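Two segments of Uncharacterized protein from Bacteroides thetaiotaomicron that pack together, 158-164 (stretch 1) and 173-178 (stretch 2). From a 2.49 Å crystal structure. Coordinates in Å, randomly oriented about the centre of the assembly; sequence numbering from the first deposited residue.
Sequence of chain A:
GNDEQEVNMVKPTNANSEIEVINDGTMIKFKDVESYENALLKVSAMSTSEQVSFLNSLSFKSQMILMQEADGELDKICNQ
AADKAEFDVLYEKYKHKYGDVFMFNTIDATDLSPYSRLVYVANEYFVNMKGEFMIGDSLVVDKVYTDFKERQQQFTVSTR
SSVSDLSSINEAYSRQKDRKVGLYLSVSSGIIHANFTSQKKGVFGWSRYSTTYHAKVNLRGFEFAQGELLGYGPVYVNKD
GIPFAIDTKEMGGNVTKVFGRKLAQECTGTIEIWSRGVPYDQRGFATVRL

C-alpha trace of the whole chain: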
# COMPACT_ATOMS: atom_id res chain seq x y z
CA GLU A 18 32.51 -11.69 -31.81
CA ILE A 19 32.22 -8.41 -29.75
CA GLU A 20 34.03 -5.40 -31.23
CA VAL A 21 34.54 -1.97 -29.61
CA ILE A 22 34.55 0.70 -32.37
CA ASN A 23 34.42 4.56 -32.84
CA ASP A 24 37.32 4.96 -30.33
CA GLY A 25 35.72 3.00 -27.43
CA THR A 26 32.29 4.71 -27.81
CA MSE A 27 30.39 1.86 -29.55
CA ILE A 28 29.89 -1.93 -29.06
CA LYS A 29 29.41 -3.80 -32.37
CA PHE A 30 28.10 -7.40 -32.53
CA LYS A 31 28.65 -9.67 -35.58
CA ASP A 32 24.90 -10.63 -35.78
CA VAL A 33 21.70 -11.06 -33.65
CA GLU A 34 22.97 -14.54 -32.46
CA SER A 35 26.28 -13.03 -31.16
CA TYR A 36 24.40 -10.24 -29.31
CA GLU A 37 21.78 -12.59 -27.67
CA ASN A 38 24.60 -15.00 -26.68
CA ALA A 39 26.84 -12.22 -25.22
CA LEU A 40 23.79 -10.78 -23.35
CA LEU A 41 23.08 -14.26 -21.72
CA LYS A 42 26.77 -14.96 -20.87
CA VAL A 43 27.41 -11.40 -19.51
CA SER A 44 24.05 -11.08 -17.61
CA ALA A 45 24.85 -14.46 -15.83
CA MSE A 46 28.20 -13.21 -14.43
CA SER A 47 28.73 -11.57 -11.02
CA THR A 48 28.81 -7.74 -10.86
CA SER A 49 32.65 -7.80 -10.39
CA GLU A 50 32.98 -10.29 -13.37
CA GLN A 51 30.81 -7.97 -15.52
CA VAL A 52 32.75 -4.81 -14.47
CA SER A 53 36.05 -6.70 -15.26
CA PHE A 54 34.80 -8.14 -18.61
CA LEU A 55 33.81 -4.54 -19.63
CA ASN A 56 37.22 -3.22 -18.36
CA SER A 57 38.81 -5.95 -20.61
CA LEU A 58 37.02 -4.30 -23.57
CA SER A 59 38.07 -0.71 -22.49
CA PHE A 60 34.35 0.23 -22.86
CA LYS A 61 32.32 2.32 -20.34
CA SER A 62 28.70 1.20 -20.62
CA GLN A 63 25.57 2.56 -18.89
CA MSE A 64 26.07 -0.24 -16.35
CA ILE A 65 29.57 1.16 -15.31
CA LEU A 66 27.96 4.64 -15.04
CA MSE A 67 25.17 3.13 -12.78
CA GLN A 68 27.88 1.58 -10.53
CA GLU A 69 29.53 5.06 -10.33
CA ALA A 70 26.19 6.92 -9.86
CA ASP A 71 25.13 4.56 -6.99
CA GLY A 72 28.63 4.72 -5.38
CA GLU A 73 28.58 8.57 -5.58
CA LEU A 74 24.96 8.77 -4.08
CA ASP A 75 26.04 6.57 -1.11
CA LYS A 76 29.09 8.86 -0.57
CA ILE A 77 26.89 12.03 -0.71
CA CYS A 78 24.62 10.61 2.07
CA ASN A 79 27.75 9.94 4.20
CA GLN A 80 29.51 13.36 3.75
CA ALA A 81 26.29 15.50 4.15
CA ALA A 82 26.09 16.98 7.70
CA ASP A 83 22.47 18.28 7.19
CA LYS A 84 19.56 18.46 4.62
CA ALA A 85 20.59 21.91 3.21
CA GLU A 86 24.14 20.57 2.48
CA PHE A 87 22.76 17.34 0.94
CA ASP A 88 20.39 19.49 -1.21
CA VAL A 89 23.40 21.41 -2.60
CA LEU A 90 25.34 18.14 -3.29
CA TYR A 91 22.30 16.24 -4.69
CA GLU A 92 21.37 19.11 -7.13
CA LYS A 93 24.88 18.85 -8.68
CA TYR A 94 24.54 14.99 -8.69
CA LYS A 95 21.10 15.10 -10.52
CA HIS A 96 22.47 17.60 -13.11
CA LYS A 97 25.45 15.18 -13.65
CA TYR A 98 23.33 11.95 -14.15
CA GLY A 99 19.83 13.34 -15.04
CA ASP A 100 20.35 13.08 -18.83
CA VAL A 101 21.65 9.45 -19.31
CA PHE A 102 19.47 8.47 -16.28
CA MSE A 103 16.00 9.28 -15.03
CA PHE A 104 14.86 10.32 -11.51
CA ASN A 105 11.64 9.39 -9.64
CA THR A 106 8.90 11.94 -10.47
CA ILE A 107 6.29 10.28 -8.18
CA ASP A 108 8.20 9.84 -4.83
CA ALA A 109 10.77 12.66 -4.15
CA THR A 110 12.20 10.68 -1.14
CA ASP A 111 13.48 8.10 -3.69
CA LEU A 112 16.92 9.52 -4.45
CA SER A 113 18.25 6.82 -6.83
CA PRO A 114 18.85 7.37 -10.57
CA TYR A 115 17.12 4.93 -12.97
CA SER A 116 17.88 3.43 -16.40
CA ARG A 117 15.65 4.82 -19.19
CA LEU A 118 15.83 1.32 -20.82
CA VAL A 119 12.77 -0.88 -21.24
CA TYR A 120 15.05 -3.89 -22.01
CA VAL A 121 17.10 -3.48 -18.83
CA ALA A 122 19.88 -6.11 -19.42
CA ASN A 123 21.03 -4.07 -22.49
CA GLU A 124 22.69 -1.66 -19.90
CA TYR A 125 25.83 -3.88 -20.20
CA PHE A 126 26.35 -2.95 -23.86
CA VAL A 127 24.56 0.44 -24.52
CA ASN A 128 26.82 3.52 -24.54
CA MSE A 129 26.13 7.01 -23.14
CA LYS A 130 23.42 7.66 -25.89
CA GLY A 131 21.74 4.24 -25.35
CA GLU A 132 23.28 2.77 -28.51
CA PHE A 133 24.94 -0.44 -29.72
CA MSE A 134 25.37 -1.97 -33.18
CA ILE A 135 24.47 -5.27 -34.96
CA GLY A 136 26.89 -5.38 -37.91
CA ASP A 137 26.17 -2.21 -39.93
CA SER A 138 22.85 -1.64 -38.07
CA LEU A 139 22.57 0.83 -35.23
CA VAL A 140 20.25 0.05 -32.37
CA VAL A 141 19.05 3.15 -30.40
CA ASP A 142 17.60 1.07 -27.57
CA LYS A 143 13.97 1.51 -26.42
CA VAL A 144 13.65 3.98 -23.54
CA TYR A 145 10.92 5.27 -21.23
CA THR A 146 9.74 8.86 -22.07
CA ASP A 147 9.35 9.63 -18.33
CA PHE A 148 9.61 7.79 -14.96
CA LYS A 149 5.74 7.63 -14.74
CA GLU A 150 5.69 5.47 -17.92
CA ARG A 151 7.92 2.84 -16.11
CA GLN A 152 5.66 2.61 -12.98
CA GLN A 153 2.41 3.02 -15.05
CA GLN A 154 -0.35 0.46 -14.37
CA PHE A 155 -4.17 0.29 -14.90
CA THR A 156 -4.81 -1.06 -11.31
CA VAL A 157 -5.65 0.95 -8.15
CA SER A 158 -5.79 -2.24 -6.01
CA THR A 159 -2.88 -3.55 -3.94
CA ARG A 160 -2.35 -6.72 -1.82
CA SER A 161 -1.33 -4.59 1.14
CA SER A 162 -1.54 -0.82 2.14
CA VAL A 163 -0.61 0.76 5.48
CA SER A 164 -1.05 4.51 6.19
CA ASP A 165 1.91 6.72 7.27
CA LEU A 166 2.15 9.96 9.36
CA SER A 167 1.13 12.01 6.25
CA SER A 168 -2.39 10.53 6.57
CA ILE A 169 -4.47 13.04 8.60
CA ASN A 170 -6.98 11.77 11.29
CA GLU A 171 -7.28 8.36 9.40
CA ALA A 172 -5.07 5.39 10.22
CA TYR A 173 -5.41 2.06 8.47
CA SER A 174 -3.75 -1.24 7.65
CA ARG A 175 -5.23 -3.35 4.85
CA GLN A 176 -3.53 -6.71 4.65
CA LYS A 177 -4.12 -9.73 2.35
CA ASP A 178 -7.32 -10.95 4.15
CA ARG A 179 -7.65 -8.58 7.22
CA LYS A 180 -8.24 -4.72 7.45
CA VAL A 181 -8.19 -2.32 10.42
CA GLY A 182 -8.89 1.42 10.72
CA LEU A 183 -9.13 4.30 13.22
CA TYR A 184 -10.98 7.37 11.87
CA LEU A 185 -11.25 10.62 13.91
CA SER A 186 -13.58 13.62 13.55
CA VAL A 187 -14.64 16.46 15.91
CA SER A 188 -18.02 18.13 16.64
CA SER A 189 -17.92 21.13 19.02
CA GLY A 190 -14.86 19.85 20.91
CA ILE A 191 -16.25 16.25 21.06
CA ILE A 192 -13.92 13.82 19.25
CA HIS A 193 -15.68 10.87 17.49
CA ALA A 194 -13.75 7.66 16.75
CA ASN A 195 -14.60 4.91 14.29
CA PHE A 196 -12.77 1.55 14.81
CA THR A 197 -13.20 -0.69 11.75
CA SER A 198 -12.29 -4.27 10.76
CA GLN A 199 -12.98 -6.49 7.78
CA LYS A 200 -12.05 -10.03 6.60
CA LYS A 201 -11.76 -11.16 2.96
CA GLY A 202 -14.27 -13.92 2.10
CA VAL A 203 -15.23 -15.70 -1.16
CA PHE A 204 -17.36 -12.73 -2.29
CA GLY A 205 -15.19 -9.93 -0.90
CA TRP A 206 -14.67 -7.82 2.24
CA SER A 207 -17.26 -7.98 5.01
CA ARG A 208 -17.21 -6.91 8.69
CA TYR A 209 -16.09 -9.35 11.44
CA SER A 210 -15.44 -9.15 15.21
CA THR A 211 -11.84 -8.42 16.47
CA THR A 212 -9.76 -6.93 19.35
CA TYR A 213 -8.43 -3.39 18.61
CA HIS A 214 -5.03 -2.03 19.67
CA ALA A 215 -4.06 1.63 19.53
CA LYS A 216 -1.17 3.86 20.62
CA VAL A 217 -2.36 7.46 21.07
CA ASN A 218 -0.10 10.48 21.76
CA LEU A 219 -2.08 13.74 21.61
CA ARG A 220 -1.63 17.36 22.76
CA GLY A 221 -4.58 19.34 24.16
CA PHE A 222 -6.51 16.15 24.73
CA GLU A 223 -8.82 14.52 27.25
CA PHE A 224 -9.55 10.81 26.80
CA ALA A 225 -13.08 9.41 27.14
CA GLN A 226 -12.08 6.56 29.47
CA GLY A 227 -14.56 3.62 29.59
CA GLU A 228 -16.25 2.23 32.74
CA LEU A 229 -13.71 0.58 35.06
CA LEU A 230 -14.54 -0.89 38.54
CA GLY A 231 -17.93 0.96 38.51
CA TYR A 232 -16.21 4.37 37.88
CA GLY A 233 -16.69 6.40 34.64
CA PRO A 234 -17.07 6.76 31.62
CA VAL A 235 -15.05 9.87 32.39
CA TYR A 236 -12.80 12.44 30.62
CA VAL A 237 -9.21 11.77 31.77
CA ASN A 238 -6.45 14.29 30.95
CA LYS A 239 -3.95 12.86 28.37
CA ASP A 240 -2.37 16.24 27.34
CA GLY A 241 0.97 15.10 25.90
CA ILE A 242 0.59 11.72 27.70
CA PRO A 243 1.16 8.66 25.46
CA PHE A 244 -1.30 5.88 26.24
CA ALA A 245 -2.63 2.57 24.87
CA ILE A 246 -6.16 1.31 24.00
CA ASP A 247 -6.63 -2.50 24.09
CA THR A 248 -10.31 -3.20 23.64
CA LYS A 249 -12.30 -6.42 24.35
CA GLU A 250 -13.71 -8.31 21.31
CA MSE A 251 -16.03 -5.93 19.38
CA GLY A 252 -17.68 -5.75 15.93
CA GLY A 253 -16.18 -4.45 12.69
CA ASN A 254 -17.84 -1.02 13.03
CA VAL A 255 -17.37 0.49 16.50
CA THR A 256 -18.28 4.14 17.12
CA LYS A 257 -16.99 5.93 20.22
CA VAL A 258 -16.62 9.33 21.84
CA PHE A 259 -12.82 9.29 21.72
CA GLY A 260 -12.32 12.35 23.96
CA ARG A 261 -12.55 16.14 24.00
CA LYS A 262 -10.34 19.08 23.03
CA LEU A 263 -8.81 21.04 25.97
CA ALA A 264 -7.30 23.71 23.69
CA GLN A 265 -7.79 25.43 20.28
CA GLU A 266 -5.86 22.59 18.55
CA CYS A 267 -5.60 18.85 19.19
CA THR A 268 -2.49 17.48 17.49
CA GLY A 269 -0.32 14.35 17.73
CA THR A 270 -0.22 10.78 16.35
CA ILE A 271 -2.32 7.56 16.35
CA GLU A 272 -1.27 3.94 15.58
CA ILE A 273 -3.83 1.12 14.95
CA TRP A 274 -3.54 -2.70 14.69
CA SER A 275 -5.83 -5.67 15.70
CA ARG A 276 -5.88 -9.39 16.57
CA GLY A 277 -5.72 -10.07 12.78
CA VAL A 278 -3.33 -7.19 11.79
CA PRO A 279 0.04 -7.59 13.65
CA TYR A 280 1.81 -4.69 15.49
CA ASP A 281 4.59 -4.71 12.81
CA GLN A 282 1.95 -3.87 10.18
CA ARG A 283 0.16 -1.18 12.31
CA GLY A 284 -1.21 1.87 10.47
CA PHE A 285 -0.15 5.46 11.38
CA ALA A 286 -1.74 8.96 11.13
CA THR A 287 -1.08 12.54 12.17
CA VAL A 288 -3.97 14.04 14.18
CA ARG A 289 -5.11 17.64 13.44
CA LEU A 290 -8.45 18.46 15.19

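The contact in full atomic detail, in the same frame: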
# COMPACT_ATOMS: atom_id res chain seq x y z
N SER A 158 -5.84 -1.22 -7.05
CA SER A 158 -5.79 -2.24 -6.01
C SER A 158 -4.38 -2.75 -5.74
O SER A 158 -3.58 -2.93 -6.65
CB SER A 158 -6.71 -3.42 -6.34
OG SER A 158 -6.09 -4.45 -7.10
N THR A 159 -4.12 -2.99 -4.45
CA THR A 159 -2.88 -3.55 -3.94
C THR A 159 -3.23 -4.74 -3.03
O THR A 159 -4.39 -4.90 -2.62
CB THR A 159 -2.04 -2.47 -3.20
OG1 THR A 159 -2.80 -1.90 -2.14
CG2 THR A 159 -1.54 -1.38 -4.11
N ARG A 160 -2.24 -5.60 -2.75
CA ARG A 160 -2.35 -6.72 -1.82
C ARG A 160 -2.36 -6.19 -0.40
O ARG A 160 -3.05 -6.70 0.47
CB ARG A 160 -1.15 -7.66 -2.01
CG ARG A 160 -1.27 -8.95 -1.24
CD ARG A 160 -0.11 -9.82 -1.58
NE ARG A 160 0.08 -10.89 -0.60
CZ ARG A 160 -0.54 -12.07 -0.64
NH1 ARG A 160 -1.42 -12.34 -1.59
NH2 ARG A 160 -0.28 -12.98 0.29
N SER A 161 -1.53 -5.18 -0.16
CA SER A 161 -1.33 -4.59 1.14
C SER A 161 -1.10 -3.08 1.03
O SER A 161 -0.43 -2.66 0.08
CB SER A 161 -0.14 -5.26 1.81
OG SER A 161 -0.14 -4.97 3.20
N SER A 162 -1.68 -2.28 1.99
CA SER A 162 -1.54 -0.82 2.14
C SER A 162 -1.68 -0.44 3.60
O SER A 162 -2.64 -0.84 4.28
CB SER A 162 -2.57 -0.05 1.32
OG SER A 162 -2.19 -0.07 -0.05
N VAL A 163 -0.70 0.33 4.10
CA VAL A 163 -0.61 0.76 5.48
C VAL A 163 -0.35 2.27 5.44
O VAL A 163 0.52 2.71 4.67
CB VAL A 163 0.49 -0.03 6.24
CG1 VAL A 163 0.63 0.42 7.69
CG2 VAL A 163 0.23 -1.53 6.17
N SER A 164 -1.15 3.06 6.19
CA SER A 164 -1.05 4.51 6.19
C SER A 164 0.18 4.98 6.96
O SER A 164 0.58 4.30 7.91
CB SER A 164 -2.30 5.14 6.78
OG SER A 164 -2.52 4.82 8.15
N TYR A 173 -4.93 3.34 8.94
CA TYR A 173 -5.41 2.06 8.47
C TYR A 173 -4.27 1.11 8.20
O TYR A 173 -3.11 1.51 8.05
CB TYR A 173 -6.29 2.22 7.19
CG TYR A 173 -5.58 2.84 6.00
CD1 TYR A 173 -4.81 2.07 5.13
CD2 TYR A 173 -5.67 4.21 5.75
CE1 TYR A 173 -4.12 2.64 4.06
CE2 TYR A 173 -5.00 4.80 4.66
CZ TYR A 173 -4.21 4.01 3.83
OH TYR A 173 -3.52 4.59 2.78
N SER A 174 -4.62 -0.17 8.06
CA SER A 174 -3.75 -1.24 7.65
C SER A 174 -4.59 -2.28 6.94
O SER A 174 -5.44 -2.90 7.58
CB SER A 174 -2.98 -1.82 8.82
OG SER A 174 -1.92 -2.64 8.35
N ARG A 175 -4.49 -2.35 5.61
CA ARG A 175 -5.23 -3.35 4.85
C ARG A 175 -4.24 -4.43 4.45
O ARG A 175 -3.30 -4.16 3.72
CB ARG A 175 -5.96 -2.79 3.63
CG ARG A 175 -6.70 -3.89 2.84
CD ARG A 175 -7.33 -3.42 1.54
NE ARG A 175 -6.38 -3.60 0.44
CZ ARG A 175 -5.72 -2.61 -0.13
NH1 ARG A 175 -5.93 -1.35 0.25
NH2 ARG A 175 -4.86 -2.85 -1.10
N GLN A 176 -4.44 -5.62 4.96
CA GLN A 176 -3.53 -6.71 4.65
C GLN A 176 -4.20 -7.65 3.62
O GLN A 176 -5.19 -7.27 3.01
CB GLN A 176 -3.09 -7.42 5.95
CG GLN A 176 -2.25 -6.52 6.87
CD GLN A 176 -0.95 -6.04 6.22
OE1 GLN A 176 -0.69 -4.84 6.15
NE2 GLN A 176 -0.13 -6.96 5.70
N LYS A 177 -3.63 -8.83 3.38
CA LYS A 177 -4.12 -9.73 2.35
C LYS A 177 -5.58 -10.22 2.61
O LYS A 177 -6.34 -10.35 1.65
CB LYS A 177 -3.14 -10.90 2.13
CG LYS A 177 -3.18 -12.03 3.12
CD LYS A 177 -3.31 -13.37 2.40
CE LYS A 177 -3.73 -14.49 3.32
NZ LYS A 177 -2.66 -14.84 4.29
N ASP A 178 -5.97 -10.48 3.87
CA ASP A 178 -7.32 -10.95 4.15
C ASP A 178 -7.91 -10.36 5.45
O ASP A 178 -9.00 -10.76 5.84
CB ASP A 178 -7.40 -12.49 4.14
CG ASP A 178 -6.61 -13.22 5.20
OD1 ASP A 178 -6.04 -12.56 6.10
OD2 ASP A 178 -6.58 -14.47 5.16

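The two stretches meet as neighbouring antiparallel strands, the strand around Ser162 and Val163 against the strand through Ser174 and Arg175, with axes 4.7 Å apart at their closest and N-to-C directions 171° apart. Ser162 and Arg175 form the hydrogen-bonded pair: Ser162 N donates to Arg175 O (3.0 Å), and Arg175 N returns a bond to Ser162 O (2.7 Å), both nearly straight. One step on, Val163 and Ser174 form the non-hydrogen-bonded pair, where the CA atoms draw in to 4.3 Å. The ladder resumes where Ser164 N donates to Tyr173 O (3.1 Å). Backbone carbonyls do additional work through CA-H...O contacts, such as Ser161 CA to Arg175 O at 3.3 Å.

Arg175 is the residue most covered by the opposing stretch. Its CB lies on the same face of the sheet as that of Ser162, and chi1 and chi2 are both t, so the chain first runs out extended. At chi3, 91°, it bends, and this turn brings the guanidinium back over stretch 1. There Arg175 NH2 donates to two acceptors of a single residue: Thr159 O at 2.6 Å and Thr159 OG1 at 2.5 Å, the latter very short. Arginine suits this place because it combines a long, flexible arm with a flat end. The edge of the guanidinium meets Thr159 OG1, while one face lies against Ser162 N.

Hydroxyl residues line this part of stretch 1. Thr159, with chi1 p, presents OG1 to the arginine, and the same Thr159 OG1 shares a hydrogen bond with Ser162 OG (2.8 Å), in which either could be the donor. Ser162 adopts m, which places its hydroxyl near that of Thr159, while Ser162 CB packs 3.8 Å from Arg175 NH1.

Tyr173 and Ser164 are joined at the other end of the contact. With chi1 p and chi2 85°, the ring end of the tyrosine comes nearer stretch 1, although its CA-to-CB bond points sideways. Ser164 CB sits over the ring face, 3.6 Å from the centroid of the Tyr173 ring and 19° off the normal, a CH-pi contact. Ser164, in its p rotamer, also accepts a bond from Tyr173 N at OG (2.9 Å). Serine thus supplies both a slim methylene for the ring and an acceptor for the backbone.

On the face opposite Ser162 and Arg175, buried Val163 and Ser174 lie side by side, Val163 CG2 approaching Ser174 OG to 3.3 Å. The branched valine fits the extended backbone and contributes CG2 of Val163, which also lies 3.4 Å from Gln176 OE1. Gln176 begins with its CB pointing away, but chi1 and chi2, both m, fold its amide back; its polar atoms are satisfied elsewhere in the structure.

Beyond the paired strands, Arg160 and Lys177 make a looser contact. Arg160, extended through t, t and t, lays one guanidinium face over Lys177 CB. The aliphatic part of the lysine does the packing, and its end leads away.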